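Local coordinates for UDP-N-acetylglucosamine--peptide N-acetylglucosaminyltransferase stabilizing protein GtfB (Streptococcus gordonii, PDB 5E9T) that partners GtfA in the glycosyltransferase complex that attaches the first GlcNAc to the serine-rich adhesin GspB, serving as the substrate-binding, stabilizing subunit, at residues G74-A79 with R90-A94; G35-D39 with Y120-G124; L191-L195 with S443-G447; S18-Y24 with Y437-Q442. All blocks are in the same frame, centred on the assembly; numbering follows the deposited sequence.

Interaction 1: residues G74-A79 with R90-A94; sequences GDHQVA and RIHYA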
loop_
_atom_site.group_PDB
_atom_site.type_symbol
_atom_site.label_atom_id
_atom_site.label_comp_id
_atom_site.label_asym_id
_atom_site.label_seq_id
_atom_site.Cartn_x
_atom_site.Cartn_y
_atom_site.Cartn_z
ATOM N N GLY B 74 15.573 2.590 -15.416
ATOM C CA GLY B 74 16.886 2.717 -14.811
ATOM C C GLY B 74 17.780 3.670 -15.577
ATOM O O GLY B 74 17.577 3.936 -16.767
ATOM N N ASP B 75 18.767 4.193 -14.853
ATOM C CA ASP B 75 19.863 5.007 -15.356
ATOM C C ASP B 75 21.131 4.153 -15.496
ATOM O O ASP B 75 21.073 2.917 -15.505
ATOM C CB ASP B 75 20.063 6.239 -14.461
ATOM C CG ASP B 75 20.549 5.893 -13.063
ATOM O OD1 ASP B 75 20.811 4.705 -12.769
ATOM O OD2 ASP B 75 20.681 6.832 -12.249
ATOM N N HIS B 76 22.280 4.814 -15.655
ATOM C CA HIS B 76 23.556 4.135 -15.834
ATOM C C HIS B 76 24.126 3.523 -14.556
ATOM O O HIS B 76 25.057 2.716 -14.656
ATOM C CB HIS B 76 24.580 5.106 -16.438
ATOM C CG HIS B 76 24.989 6.215 -15.517
ATOM N ND1 HIS B 76 24.240 7.361 -15.353
ATOM C CD2 HIS B 76 26.077 6.362 -14.725
ATOM C CE1 HIS B 76 24.844 8.160 -14.492
ATOM N NE2 HIS B 76 25.961 7.577 -14.096
ATOM N N GLN B 77 23.677 3.921 -13.360
ATOM C CA GLN B 77 24.180 3.275 -12.149
ATOM C C GLN B 77 23.234 2.284 -11.472
ATOM O O GLN B 77 23.696 1.531 -10.606
ATOM C CB GLN B 77 24.596 4.336 -11.120
ATOM C CG GLN B 77 23.739 5.581 -11.120
ATOM C CD GLN B 77 24.209 6.591 -10.097
ATOM O OE1 GLN B 77 25.130 6.323 -9.324
ATOM N NE2 GLN B 77 23.586 7.764 -10.092
ATOM N N VAL B 78 21.956 2.214 -11.857
ATOM C CA VAL B 78 21.002 1.365 -11.138
ATOM C C VAL B 78 19.686 1.278 -11.906
ATOM O O VAL B 78 19.512 1.946 -12.932
ATOM C CB VAL B 78 20.775 1.891 -9.705
ATOM C CG1 VAL B 78 19.812 3.068 -9.710
ATOM C CG2 VAL B 78 20.311 0.778 -8.768
ATOM N N ALA B 79 18.742 0.479 -11.406
ATOM C CA ALA B 79 17.438 0.328 -12.039
ATOM C C ALA B 79 16.384 0.106 -10.958
ATOM O O ALA B 79 16.693 0.037 -9.764
ATOM C CB ALA B 79 17.450 -0.814 -13.060
ATOM N N ARG B 90 14.925 -3.010 -6.394
ATOM C CA ARG B 90 16.121 -2.371 -6.928
ATOM C C ARG B 90 16.891 -3.397 -7.746
ATOM O O ARG B 90 17.176 -4.494 -7.254
ATOM C CB ARG B 90 17.016 -1.825 -5.815
ATOM C CG ARG B 90 16.281 -1.063 -4.741
ATOM C CD ARG B 90 17.225 -0.167 -3.963
ATOM N NE ARG B 90 16.505 0.599 -2.952
ATOM C CZ ARG B 90 16.154 0.114 -1.766
ATOM N NH1 ARG B 90 16.463 -1.134 -1.443
ATOM N NH2 ARG B 90 15.495 0.876 -0.904
ATOM N N ILE B 91 17.219 -3.048 -8.986
ATOM C CA ILE B 91 18.031 -3.901 -9.846
ATOM C C ILE B 91 19.460 -3.383 -9.806
ATOM O O ILE B 91 19.722 -2.229 -10.166
ATOM C CB ILE B 91 17.498 -3.932 -11.286
ATOM C CG1 ILE B 91 16.151 -4.639 -11.338
ATOM C CG2 ILE B 91 18.502 -4.609 -12.201
ATOM C CD1 ILE B 91 15.124 -3.887 -12.124
ATOM N N HIS B 92 20.384 -4.235 -9.373
ATOM C CA HIS B 92 21.778 -3.860 -9.204
ATOM C C HIS B 92 22.609 -4.375 -10.367
ATOM O O HIS B 92 22.415 -5.500 -10.838
ATOM C CB HIS B 92 22.326 -4.394 -7.883
ATOM C CG HIS B 92 21.717 -3.744 -6.684
ATOM N ND1 HIS B 92 21.960 -2.429 -6.351
ATOM C CD2 HIS B 92 20.864 -4.220 -5.746
ATOM C CE1 HIS B 92 21.289 -2.124 -5.255
ATOM N NE2 HIS B 92 20.616 -3.193 -4.868
ATOM N N TYR B 93 23.543 -3.546 -10.816
ATOM C CA TYR B 93 24.278 -3.797 -12.044
ATOM C C TYR B 93 25.551 -4.582 -11.764
ATOM O O TYR B 93 26.368 -4.178 -10.930
ATOM C CB TYR B 93 24.612 -2.476 -12.731
ATOM C CG TYR B 93 23.413 -1.832 -13.377
ATOM C CD1 TYR B 93 22.347 -2.603 -13.811
ATOM C CD2 TYR B 93 23.344 -0.456 -13.552
ATOM C CE1 TYR B 93 21.244 -2.026 -14.404
ATOM C CE2 TYR B 93 22.247 0.131 -14.149
ATOM C CZ TYR B 93 21.199 -0.659 -14.570
ATOM O OH TYR B 93 20.098 -0.087 -15.163
ATOM N N ALA B 94 25.707 -5.708 -12.457
ATOM C CA ALA B 94 26.989 -6.397 -12.471
ATOM C C ALA B 94 28.034 -5.481 -13.077
ATOM O O ALA B 94 27.828 -4.927 -14.161
ATOM C CB ALA B 94 26.894 -7.691 -13.277
#
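Ile91 N donates to Ala79 O at 3.2 Å in a nearly straight hydrogen bond. The return bond, Ala79 N to Ile91 O at 3.1 Å, is weak. Together they make Ala79 and Ile91 an antiparallel hydrogen-bonded pair. Before this pair the chain bends through a loop. There Asp75 OD1 accepts from Val78 N at 2.9 Å and, weakly, from Gln77 N at 3.0 Å, forming an Asx motif. Tyr93 reaches across to the bend, its OH 3.2 Å from Asp75 O and 3.1 Å from Val78 O. A side chain on Gly74 would collide with that hydroxyl. Ala79 and Ile91 lie on one face of the sheet, with Ala79 CB 3.6 Å from Ile91 CB. Ala79 CB is also 4.0 Å from Tyr93 CZ. Separately, Val78 CG2 comes within 3.4 Å of Ile91 O. The Ala79–Ile91 pair joins strands 79-83 and 86-94, and the bend links strand 71-74 to them. This is the start of an up-and-down antiparallel meander.

Interaction 2: residues G35-D39 with Y120-G124; sequences GFLPD and YNKQG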
loop_
_atom_site.group_PDB
_atom_site.type_symbol
_atom_site.label_atom_id
_atom_site.label_comp_id
_atom_site.label_asym_id
_atom_site.label_seq_id
_atom_site.Cartn_x
_atom_site.Cartn_y
_atom_site.Cartn_z
ATOM N N GLY B 35 28.359 -14.994 -8.998
ATOM C CA GLY B 35 27.711 -15.533 -10.173
ATOM C C GLY B 35 28.440 -15.244 -11.467
ATOM O O GLY B 35 28.191 -15.913 -12.474
ATOM N N PHE B 36 29.328 -14.253 -11.480
ATOM C CA PHE B 36 30.154 -14.015 -12.657
ATOM C C PHE B 36 31.584 -14.380 -12.265
ATOM O O PHE B 36 32.377 -13.518 -11.887
ATOM C CB PHE B 36 30.062 -12.546 -13.095
ATOM C CG PHE B 36 28.659 -12.054 -13.344
ATOM C CD1 PHE B 36 27.765 -11.873 -12.301
ATOM C CD2 PHE B 36 28.255 -11.721 -14.626
ATOM C CE1 PHE B 36 26.485 -11.415 -12.536
ATOM C CE2 PHE B 36 26.980 -11.257 -14.868
ATOM C CZ PHE B 36 26.093 -11.105 -13.821
ATOM N N LEU B 37 31.938 -15.566 -12.514
ATOM C CA LEU B 37 33.296 -16.056 -12.321
ATOM C C LEU B 37 33.959 -16.300 -13.661
ATOM O O LEU B 37 33.291 -16.733 -14.612
ATOM C CB LEU B 37 33.359 -17.341 -11.497
ATOM C CG LEU B 37 33.225 -17.131 -9.987
ATOM C CD1 LEU B 37 33.246 -18.457 -9.248
ATOM C CD2 LEU B 37 34.304 -16.200 -9.443
ATOM N N PRO B 38 35.212 -15.886 -13.842
ATOM C CA PRO B 38 35.964 -16.359 -15.010
ATOM C C PRO B 38 35.881 -17.877 -15.118
ATOM O O PRO B 38 35.909 -18.590 -14.112
ATOM C CB PRO B 38 37.394 -15.888 -14.729
ATOM C CG PRO B 38 37.233 -14.737 -13.788
ATOM C CD PRO B 38 36.052 -15.082 -12.933
ATOM N N ASP B 39 35.768 -18.373 -16.356
ATOM C CA ASP B 39 35.706 -19.816 -16.577
ATOM C C ASP B 39 36.887 -20.527 -15.940
ATOM O O ASP B 39 36.808 -21.728 -15.660
ATOM C CB ASP B 39 35.662 -20.120 -18.074
ATOM C CG ASP B 39 34.762 -19.171 -18.831
ATOM O OD1 ASP B 39 33.525 -19.336 -18.756
ATOM O OD2 ASP B 39 35.295 -18.257 -19.498
ATOM N N TYR B 120 21.774 -13.201 -9.782
ATOM C CA TYR B 120 21.915 -13.649 -11.156
ATOM C C TYR B 120 23.381 -13.906 -11.476
ATOM O O TYR B 120 24.280 -13.281 -10.904
ATOM C CB TYR B 120 21.317 -12.622 -12.127
ATOM C CG TYR B 120 19.807 -12.558 -12.044
ATOM C CD1 TYR B 120 19.176 -11.928 -10.979
ATOM C CD2 TYR B 120 19.012 -13.142 -13.023
ATOM C CE1 TYR B 120 17.798 -11.877 -10.891
ATOM C CE2 TYR B 120 17.632 -13.094 -12.944
ATOM C CZ TYR B 120 17.031 -12.459 -11.876
ATOM O OH TYR B 120 15.660 -12.407 -11.789
ATOM N N ASN B 121 23.610 -14.850 -12.383
ATOM C CA ASN B 121 24.940 -15.250 -12.806
ATOM C C ASN B 121 25.251 -14.642 -14.176
ATOM O O ASN B 121 24.483 -13.841 -14.717
ATOM C CB ASN B 121 25.044 -16.778 -12.807
ATOM C CG ASN B 121 23.964 -17.441 -13.645
ATOM O OD1 ASN B 121 23.434 -16.845 -14.580
ATOM N ND2 ASN B 121 23.640 -18.683 -13.315
ATOM N N LYS B 122 26.400 -15.016 -14.747
ATOM C CA LYS B 122 26.748 -14.521 -16.073
ATOM C C LYS B 122 25.884 -15.136 -17.166
ATOM O O LYS B 122 25.835 -14.595 -18.275
ATOM C CB LYS B 122 28.231 -14.775 -16.367
ATOM C CG LYS B 122 28.623 -16.239 -16.500
ATOM C CD LYS B 122 30.124 -16.372 -16.722
ATOM C CE LYS B 122 30.596 -17.808 -16.544
ATOM N NZ LYS B 122 32.067 -17.883 -16.316
ATOM N N GLN B 123 25.200 -16.242 -16.880
ATOM C CA GLN B 123 24.314 -16.865 -17.854
ATOM C C GLN B 123 22.922 -16.252 -17.859
ATOM O O GLN B 123 22.078 -16.680 -18.653
ATOM C CB GLN B 123 24.205 -18.372 -17.594
ATOM C CG GLN B 123 25.523 -19.143 -17.660
ATOM C CD GLN B 123 26.353 -19.011 -16.393
ATOM O OE1 GLN B 123 26.075 -18.170 -15.539
ATOM N NE2 GLN B 123 27.375 -19.845 -16.265
ATOM N N GLY B 124 22.662 -15.270 -16.998
ATOM C CA GLY B 124 21.375 -14.613 -16.941
ATOM C C GLY B 124 20.335 -15.299 -16.084
ATOM O O GLY B 124 19.235 -14.756 -15.923
#
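The two segments run in roughly the same direction; the end-to-end directions of their touching parts are 29° apart. Their backbones are nearest, CA to CA, at Gly35 and Asn121 (3.8 Å). A side chain on Gly35 would strike Tyr120 O and Asn121 CA, so the close approach depends on glycine. Lys122 N donates a hydrogen bond to Gly35 O at 3.0 Å. Residues Asn121 to Gly124 form a type I beta turn, closed by Gly124 N to Asn121 O at 3.2 Å. Asn121 OD1 also accepts a weak bond from Arg125 N. Gly124 has a positive phi angle that suits glycine. The turn lies in the hairpin loop between strands 114-120 and 126-132 of the antiparallel sheet. Its partner is the loop between strands 28-30 and 41-42 of the parallel, Rossmann-like sheet, so the contact bridges two sheets of the protein. The Phe36 ring covers the start of the turn, with Lys122 N and Asn121 C over one of its faces. Phe36 CD2 is 3.5 Å from Lys122 CB, and Phe36 CE1 is 3.3 Å from Tyr120 O. Gln96 and Ala94 also touch this ring. The extended side chain of Lys122 runs along the loop. Its NZ donates a very short hydrogen bond to Leu37 O at 2.4 Å and makes a salt bridge to Asp39 OD1 at 3.2 Å.

Interaction 3: residues L191-L195 with S443-G447; sequences LDHIL and SLLGG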
loop_
_atom_site.group_PDB
_atom_site.type_symbol
_atom_site.label_atom_id
_atom_site.label_comp_id
_atom_site.label_asym_id
_atom_site.label_seq_id
_atom_site.Cartn_x
_atom_site.Cartn_y
_atom_site.Cartn_z
ATOM N N LEU B 191 45.933 -31.555 -2.643
ATOM C CA LEU B 191 46.107 -30.597 -1.560
ATOM C C LEU B 191 47.575 -30.328 -1.190
ATOM O O LEU B 191 47.829 -29.931 -0.049
ATOM C CB LEU B 191 45.283 -31.025 -0.343
ATOM C CG LEU B 191 43.796 -30.674 -0.564
ATOM C CD1 LEU B 191 42.856 -31.368 0.419
ATOM C CD2 LEU B 191 43.570 -29.160 -0.541
ATOM N N ASP B 192 48.545 -30.619 -2.082
ATOM C CA ASP B 192 49.958 -30.314 -1.803
ATOM C C ASP B 192 50.090 -28.978 -1.130
ATOM O O ASP B 192 50.782 -28.829 -0.115
ATOM C CB ASP B 192 50.817 -30.163 -3.073
ATOM C CG ASP B 192 50.598 -31.224 -4.099
ATOM O OD1 ASP B 192 51.104 -31.052 -5.208
ATOM O OD2 ASP B 192 49.972 -32.229 -3.808
ATOM N N HIS B 193 49.449 -27.992 -1.739
ATOM C CA HIS B 193 49.666 -26.595 -1.452
ATOM C C HIS B 193 48.331 -25.901 -1.614
ATOM O O HIS B 193 47.601 -26.176 -2.568
ATOM C CB HIS B 193 50.710 -26.010 -2.405
ATOM C CG HIS B 193 52.083 -26.563 -2.197
ATOM N ND1 HIS B 193 52.756 -26.439 -1.001
ATOM C CD2 HIS B 193 52.906 -27.251 -3.023
ATOM C CE1 HIS B 193 53.936 -27.021 -1.100
ATOM N NE2 HIS B 193 54.053 -27.520 -2.317
ATOM N N ILE B 194 48.015 -25.022 -0.680
ATOM C CA ILE B 194 46.831 -24.191 -0.760
ATOM C C ILE B 194 47.328 -22.756 -0.761
ATOM O O ILE B 194 47.849 -22.275 0.250
ATOM C CB ILE B 194 45.871 -24.452 0.410
ATOM C CG1 ILE B 194 45.304 -25.874 0.336
ATOM C CG2 ILE B 194 44.760 -23.415 0.432
ATOM C CD1 ILE B 194 44.411 -26.237 1.502
ATOM N N LEU B 195 47.194 -22.067 -1.883
ATOM C CA LEU B 195 47.498 -20.645 -1.909
ATOM C C LEU B 195 46.186 -19.894 -1.770
ATOM O O LEU B 195 45.248 -20.123 -2.541
ATOM C CB LEU B 195 48.232 -20.234 -3.176
ATOM C CG LEU B 195 49.467 -21.080 -3.352
ATOM C CD1 LEU B 195 49.098 -21.761 -4.605
ATOM C CD2 LEU B 195 50.761 -20.313 -3.548
ATOM N N SER B 443 61.402 -22.276 -3.828
ATOM C CA SER B 443 61.912 -22.565 -2.491
ATOM C C SER B 443 60.817 -23.050 -1.549
ATOM O O SER B 443 61.120 -23.472 -0.428
ATOM C CB SER B 443 62.577 -21.317 -1.909
ATOM O OG SER B 443 62.560 -21.344 -0.492
ATOM N N LEU B 444 59.561 -22.984 -1.975
ATOM C CA LEU B 444 58.390 -23.369 -1.202
ATOM C C LEU B 444 57.590 -24.352 -2.030
ATOM O O LEU B 444 57.184 -25.413 -1.546
ATOM C CB LEU B 444 57.545 -22.162 -0.808
ATOM C CG LEU B 444 58.358 -21.148 -0.009
ATOM C CD1 LEU B 444 58.565 -19.877 -0.811
ATOM C CD2 LEU B 444 57.716 -20.864 1.340
ATOM N N LEU B 445 57.345 -23.995 -3.284
ATOM C CA LEU B 445 56.333 -24.708 -4.037
ATOM C C LEU B 445 56.940 -26.005 -4.544
ATOM O O LEU B 445 57.301 -26.130 -5.709
ATOM C CB LEU B 445 55.913 -23.848 -5.222
ATOM C CG LEU B 445 54.646 -23.069 -5.020
ATOM C CD1 LEU B 445 53.683 -24.157 -5.054
ATOM C CD2 LEU B 445 54.702 -22.286 -3.728
ATOM N N GLY B 446 56.917 -27.026 -3.685
ATOM C CA GLY B 446 57.249 -28.389 -4.052
ATOM C C GLY B 446 56.088 -29.339 -3.863
ATOM O O GLY B 446 55.199 -29.057 -3.061
ATOM N N GLY B 447 56.149 -30.522 -4.460
ATOM C CA GLY B 447 55.027 -31.437 -4.388
ATOM C C GLY B 447 53.983 -31.106 -5.435
ATOM O O GLY B 447 54.236 -30.308 -6.339
#
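The C-terminal tail of the protein packs here against the start of a central strand of the parallel, Rossmann-like sheet. The end-to-end directions of the touching parts are 138° apart. Leu445 is the centre of an inverse gamma turn, closed by Gly446 N to Leu444 O at 2.7 Å. The end of the Leu445 side chain reaches the sheet. Leu445 CD2 lies 4.4 Å from Leu195 CD2, and Leu445 CD1 lies 3.8 Å from His193 CD2. Met1 and Ile217 add to this apolar patch. The CA-to-CB bond of His193 points toward the tail, and His193 CE1 is 3.7 Å from Leu444 O. His193 ND1 is hydrogen-bonded to Gln215 O. Gly447 N is 4.2 Å from His193 NE2, near the plane of the ring. At the backbone angles of Gly447 a side chain would jam against the preceding carbonyl O. Strand 194-196 itself is held between strands 2-5 and 216-219. A C-terminal end that returns to the N-terminal Rossmann-like domain is a feature of the GT-B fold.

Interaction 4: residues S18-Y24 with Y437-Q442; sequences SLLAAGY and YQETLQ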
loop_
_atom_site.group_PDB
_atom_site.type_symbol
_atom_site.label_atom_id
_atom_site.label_comp_id
_atom_site.label_asym_id
_atom_site.label_seq_id
_atom_site.Cartn_x
_atom_site.Cartn_y
_atom_site.Cartn_z
ATOM N N SER B 18 48.951 -13.562 -12.207
ATOM C CA SER B 18 50.397 -13.643 -12.058
ATOM C C SER B 18 50.847 -15.089 -11.921
ATOM O O SER B 18 51.657 -15.577 -12.716
ATOM C CB SER B 18 50.834 -12.824 -10.844
ATOM O OG SER B 18 50.682 -11.437 -11.057
ATOM N N LEU B 19 50.310 -15.792 -10.917
ATOM C CA LEU B 19 50.679 -17.186 -10.691
ATOM C C LEU B 19 50.540 -18.009 -11.965
ATOM O O LEU B 19 51.414 -18.822 -12.285
ATOM C CB LEU B 19 49.823 -17.787 -9.571
ATOM C CG LEU B 19 49.885 -17.141 -8.189
ATOM C CD1 LEU B 19 48.791 -17.689 -7.276
ATOM C CD2 LEU B 19 51.262 -17.324 -7.557
ATOM N N LEU B 20 49.456 -17.795 -12.714
ATOM C CA LEU B 20 49.258 -18.534 -13.957
ATOM C C LEU B 20 50.366 -18.235 -14.959
ATOM O O LEU B 20 50.799 -19.127 -15.698
ATOM C CB LEU B 20 47.891 -18.203 -14.551
ATOM C CG LEU B 20 47.619 -18.799 -15.934
ATOM C CD1 LEU B 20 46.301 -19.556 -15.948
ATOM C CD2 LEU B 20 47.632 -17.711 -17.002
ATOM N N ALA B 21 50.833 -16.985 -15.003
ATOM C CA ALA B 21 51.925 -16.641 -15.908
ATOM C C ALA B 21 53.193 -17.405 -15.553
ATOM O O ALA B 21 53.929 -17.852 -16.440
ATOM C CB ALA B 21 52.180 -15.135 -15.875
ATOM N N ALA B 22 53.429 -17.619 -14.262
ATOM C CA ALA B 22 54.640 -18.250 -13.758
ATOM C C ALA B 22 54.545 -19.773 -13.752
ATOM O O ALA B 22 55.378 -20.428 -13.112
ATOM C CB ALA B 22 54.971 -17.725 -12.358
ATOM N N GLY B 23 53.510 -20.339 -14.376
ATOM C CA GLY B 23 53.430 -21.775 -14.560
ATOM C C GLY B 23 52.677 -22.516 -13.481
ATOM O O GLY B 23 52.955 -23.697 -13.241
ATOM N N TYR B 24 51.779 -21.836 -12.777
ATOM C CA TYR B 24 51.082 -22.361 -11.613
ATOM C C TYR B 24 49.665 -22.849 -11.899
ATOM O O TYR B 24 48.842 -22.863 -10.976
ATOM C CB TYR B 24 51.130 -21.338 -10.484
ATOM C CG TYR B 24 52.535 -21.323 -9.947
ATOM C CD1 TYR B 24 53.261 -22.508 -9.878
ATOM C CD2 TYR B 24 53.161 -20.148 -9.568
ATOM C CE1 TYR B 24 54.555 -22.531 -9.415
ATOM C CE2 TYR B 24 54.465 -20.160 -9.102
ATOM C CZ TYR B 24 55.155 -21.354 -9.026
ATOM O OH TYR B 24 56.451 -21.371 -8.562
ATOM N N TYR B 437 58.399 -14.257 -9.526
ATOM C CA TYR B 437 57.610 -15.343 -8.951
ATOM C C TYR B 437 58.412 -16.637 -8.920
ATOM O O TYR B 437 58.532 -17.282 -7.872
ATOM C CB TYR B 437 56.317 -15.551 -9.741
ATOM C CG TYR B 437 55.185 -14.641 -9.341
ATOM C CD1 TYR B 437 55.185 -13.301 -9.701
ATOM C CD2 TYR B 437 54.113 -15.124 -8.596
ATOM C CE1 TYR B 437 54.144 -12.471 -9.348
ATOM C CE2 TYR B 437 53.074 -14.299 -8.224
ATOM C CZ TYR B 437 53.097 -12.973 -8.598
ATOM O OH TYR B 437 52.070 -12.136 -8.224
ATOM N N GLN B 438 58.965 -17.026 -10.073
ATOM C CA GLN B 438 59.700 -18.282 -10.185
ATOM C C GLN B 438 60.779 -18.403 -9.116
ATOM O O GLN B 438 60.939 -19.463 -8.500
ATOM C CB GLN B 438 60.317 -18.392 -11.580
ATOM C CG GLN B 438 59.332 -18.215 -12.729
ATOM C CD GLN B 438 58.658 -19.511 -13.135
ATOM O OE1 GLN B 438 58.279 -20.323 -12.290
ATOM N NE2 GLN B 438 58.507 -19.714 -14.440
ATOM N N GLU B 439 61.534 -17.325 -8.886
ATOM C CA GLU B 439 62.566 -17.349 -7.857
ATOM C C GLU B 439 61.941 -17.457 -6.481
ATOM O O GLU B 439 62.279 -18.344 -5.690
ATOM C CB GLU B 439 63.425 -16.089 -7.941
ATOM C CG GLU B 439 63.723 -15.635 -9.353
ATOM C CD GLU B 439 64.879 -14.652 -9.410
ATOM O OE1 GLU B 439 65.191 -14.037 -8.376
ATOM O OE2 GLU B 439 65.474 -14.497 -10.486
ATOM N N THR B 440 60.984 -16.584 -6.209
ATOM C CA THR B 440 60.467 -16.376 -4.876
ATOM C C THR B 440 59.665 -17.557 -4.350
ATOM O O THR B 440 59.360 -17.591 -3.156
ATOM C CB THR B 440 59.620 -15.125 -4.905
ATOM O OG1 THR B 440 60.227 -14.182 -5.797
ATOM C CG2 THR B 440 59.635 -14.542 -3.620
ATOM N N LEU B 441 59.372 -18.549 -5.186
ATOM C CA LEU B 441 58.369 -19.556 -4.860
ATOM C C LEU B 441 58.947 -20.961 -4.759
ATOM O O LEU B 441 58.753 -21.613 -3.730
ATOM C CB LEU B 441 57.214 -19.475 -5.861
ATOM C CG LEU B 441 56.307 -18.304 -5.454
ATOM C CD1 LEU B 441 55.089 -18.204 -6.343
ATOM C CD2 LEU B 441 55.896 -18.417 -3.984
ATOM N N GLN B 442 59.618 -21.470 -5.797
ATOM C CA GLN B 442 60.039 -22.870 -5.796
ATOM C C GLN B 442 60.895 -23.248 -4.590
ATOM O O GLN B 442 61.078 -24.445 -4.339
ATOM C CB GLN B 442 60.798 -23.201 -7.084
ATOM C CG GLN B 442 59.942 -23.878 -8.150
ATOM C CD GLN B 442 59.332 -25.194 -7.686
ATOM O OE1 GLN B 442 59.751 -25.774 -6.681
ATOM N NE2 GLN B 442 58.335 -25.673 -8.423
#
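Helix 10-21 ends in a Schellman motif. Tyr24 N donates to Leu19 O at 3.1 Å and Gly23 N to Leu20 O at 3.3 Å, with Gly23 as the C-prime residue. The sharp turn brings Tyr24 back to the side that faces helix 434-442. Tyr437 and Leu441, one helical turn apart, form two bumps on that helix, and Leu19 fits between them. Its CD2 is 3.6 Å from Tyr437 CE2, at the edge of the ring, and 4.1 Å from Leu441 CD1. The ring of Tyr437 lies against the first helix, with Ser18 C over one face. Ala22 is a small knob at the root of this side chain, its CB 3.7 Å from Tyr437 CB. Leu441 in turn fills the hollow bounded by Leu19 and Tyr24. Leu441 CD1 comes within 3.4 Å of Tyr24 CE2, and Leu441 CB lies 3.4 Å from Tyr24 OH. Gln438 and Gln442 flank the contact at its exposed border. Leu19 also rests on Phe219 and Leu441 on Ile217, both from the parallel sheet. The hydroxyls of Ser18 and Tyr437 have partners outside the contact: Ser18 OG bonds to His275 N and Asp14 O, and Tyr437 OH bonds weakly to Gly273 O. The two segments therefore cohere mainly through fitted apolar surface.

Overall arrangement
Helix 10-21, near the N terminus, provides the first half of interaction 4, which closes only when the final helix arrives more than 400 residues later. Interactions 1 and 2 both nest inside that long loop. Interaction 2 opens at 35-39 and closes at 120-124, and interaction 1 lies within it. Those two touch where Ala94 meets Phe36, linking the antiparallel sheet to the parallel one. Interaction 3 opens at 191-195, after both have closed, and crosses interaction 4. The two touch through Leu445 and Tyr24, with centres about 12 Å apart. Together they fix the C-terminal end to the N-terminal domain, across the chain's centre from interaction 1.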